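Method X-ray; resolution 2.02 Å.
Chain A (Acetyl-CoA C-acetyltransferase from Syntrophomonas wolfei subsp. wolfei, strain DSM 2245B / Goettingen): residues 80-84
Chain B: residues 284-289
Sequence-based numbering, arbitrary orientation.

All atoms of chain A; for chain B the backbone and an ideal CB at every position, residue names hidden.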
# COMPACT_ATOMS: atom_id res chain seq x y z
N PRO A 80 -7.42 -36.99 -5.32
CA PRO A 80 -6.50 -37.42 -6.38
C PRO A 80 -6.30 -36.32 -7.40
O PRO A 80 -7.18 -35.50 -7.65
CB PRO A 80 -7.22 -38.63 -6.98
CG PRO A 80 -8.67 -38.34 -6.78
CD PRO A 80 -8.76 -37.56 -5.48
N VAL A 81 -5.10 -36.30 -7.99
CA VAL A 81 -4.76 -35.24 -8.93
C VAL A 81 -5.71 -35.22 -10.12
O VAL A 81 -5.87 -34.18 -10.76
CB VAL A 81 -3.29 -35.39 -9.40
CG1 VAL A 81 -2.34 -35.19 -8.22
CG2 VAL A 81 -3.06 -36.75 -10.05
N ARG A 82 -6.34 -36.36 -10.44
CA ARG A 82 -7.32 -36.39 -11.52
C ARG A 82 -8.60 -35.65 -11.16
O ARG A 82 -9.40 -35.36 -12.05
CB ARG A 82 -7.65 -37.84 -11.88
CG ARG A 82 -8.24 -38.64 -10.72
CD ARG A 82 -9.28 -39.64 -11.20
NE ARG A 82 -9.87 -40.37 -10.09
CZ ARG A 82 -11.03 -40.08 -9.51
NH1 ARG A 82 -11.78 -39.07 -9.93
NH2 ARG A 82 -11.45 -40.81 -8.48
N SER A 83 -8.80 -35.34 -9.88
CA SER A 83 -10.04 -34.71 -9.45
C SER A 83 -10.20 -33.34 -10.11
O SER A 83 -9.23 -32.71 -10.55
CB SER A 83 -10.05 -34.55 -7.93
OG SER A 83 -9.03 -33.67 -7.50
N GLY A 84 -11.45 -32.89 -10.18
CA GLY A 84 -11.73 -31.55 -10.64
C GLY A 84 -11.73 -30.54 -9.52
O GLY A 84 -11.83 -30.88 -8.34
N UNK B 284 -14.25 -32.28 -16.98
CA UNK B 284 -12.93 -31.96 -16.46
C UNK B 284 -12.15 -33.24 -16.21
O UNK B 284 -12.71 -34.33 -16.12
CB UNK B 284 -13.04 -31.13 -15.18
N UNK B 285 -10.83 -33.09 -16.10
CA UNK B 285 -9.95 -34.19 -15.74
C UNK B 285 -8.58 -33.62 -15.40
O UNK B 285 -7.98 -32.91 -16.21
CB UNK B 285 -9.86 -35.22 -16.87
N UNK B 286 -8.08 -33.93 -14.20
CA UNK B 286 -6.90 -33.30 -13.68
C UNK B 286 -5.63 -34.09 -13.92
O UNK B 286 -5.65 -35.29 -14.20
CB UNK B 286 -7.08 -33.05 -12.18
N UNK B 287 -4.50 -33.38 -13.81
CA UNK B 287 -3.18 -33.97 -13.75
C UNK B 287 -2.42 -33.27 -12.63
O UNK B 287 -2.87 -32.25 -12.10
CB UNK B 287 -2.45 -33.85 -15.09
N UNK B 288 -1.27 -33.82 -12.27
CA UNK B 288 -0.49 -33.23 -11.19
C UNK B 288 -0.16 -31.78 -11.49
O UNK B 288 0.22 -31.43 -12.61
CB UNK B 288 0.80 -34.03 -10.96
N UNK B 289 -0.31 -30.92 -10.48
CA UNK B 289 -0.11 -29.49 -10.67
C UNK B 289 1.25 -29.19 -11.31
O UNK B 289 1.37 -28.26 -12.11
CB UNK B 289 -0.23 -28.76 -9.33

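Position 284 lies in a strand, with phi/psi of -116/162°, and its CA-to-CB bond points toward chain A. The ideal CB stands 4.7 Å from Gly A84 CA; since glycine offers no side chain there, small or medium residues would suit, polar or not. The residue is Ser B284, in rotamer m, whose OG is hydrogen-bonded elsewhere in the structure.

At position 285, also in the strand (-167/125°), CA-to-CB points away, and the ideal CB is 4.8 Å from Arg A82 O. A short side chain would add little to the contact, whereas a longer one could fold back toward Arg A82. The arginine's charge makes an acidic end plausible, although Gln or a hydrophobic chain would also fit. The residue is Glu B285. With chi1 t and chi2 p its carboxylate turns back, bringing OE2 to 3.4 Å from Arg A82 CB. The end of the arginine side chain leads away from this stretch, and water 1 joins the two groups: its oxygen donates to Glu B285 OE1 (3.1 Å) and accepts from Arg A82 NH1 (3.0 Å).

Position 286 is the most restrictive. Its CA lies 3.8 Å from Arg A82 CA, and an ideal CB would fall 2.2 Å from Val A81 O and 2.7 Å from Ser A83 O, both clashes. The phi/psi of -96/161° is open to residues other than glycine, proline apart, so it is the space, not the backbone conformation, that calls for glycine. Gly B286 it is. Its N donates to Arg A82 O (2.9 Å, 156° at the hydrogen), while its CA approaches Val A81 O at 3.2 Å in a CA-H...O contact. A second such contact, from Arg A82 CA to Gly B286 O (3.3 Å, 166°), returns the interaction in the other direction.

Position 287 points its CB away, with no atom of chain A's stretch within 5.5 Å; chain A therefore sets little preference, although the extended backbone (-135/169°) favours beta-branched residues. Val B287 is present. Its N is 3.4 Å from Val A81 O, but the angle is too poor for a hydrogen bond.

At position 288 the CB points sideways, 4.3 Å from Val A81 CG1. A modest aliphatic group could pack there, and a short polar one would be tolerated. Asp B288, chi1 t, places OD2 3.9 Å from Val A81 CG1, a van der Waals approach.

Position 289, helical in its angles (-53/-36°), has its CB out of reach, so many residues would serve; it is Ala B289.

Chain B, residues 284-289: SEGVDA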
# COMPACT_ATOMS: atom_id res chain seq x y z
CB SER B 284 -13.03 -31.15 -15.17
OG SER B 284 -13.83 -29.99 -15.34
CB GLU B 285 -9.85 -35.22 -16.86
CG GLU B 285 -9.02 -36.44 -16.50
CD GLU B 285 -9.71 -37.36 -15.50
OE1 GLU B 285 -10.93 -37.18 -15.27
OE2 GLU B 285 -9.04 -38.25 -14.94
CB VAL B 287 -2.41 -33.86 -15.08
CG1 VAL B 287 -3.12 -34.66 -16.17
CG2 VAL B 287 -2.26 -32.41 -15.50
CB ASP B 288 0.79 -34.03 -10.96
CG ASP B 288 1.51 -33.61 -9.69
OD1 ASP B 288 2.19 -32.57 -9.71
OD2 ASP B 288 1.39 -34.33 -8.67
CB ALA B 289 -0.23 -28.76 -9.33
O HOH W 1 -11.94 -37.44 -12.40
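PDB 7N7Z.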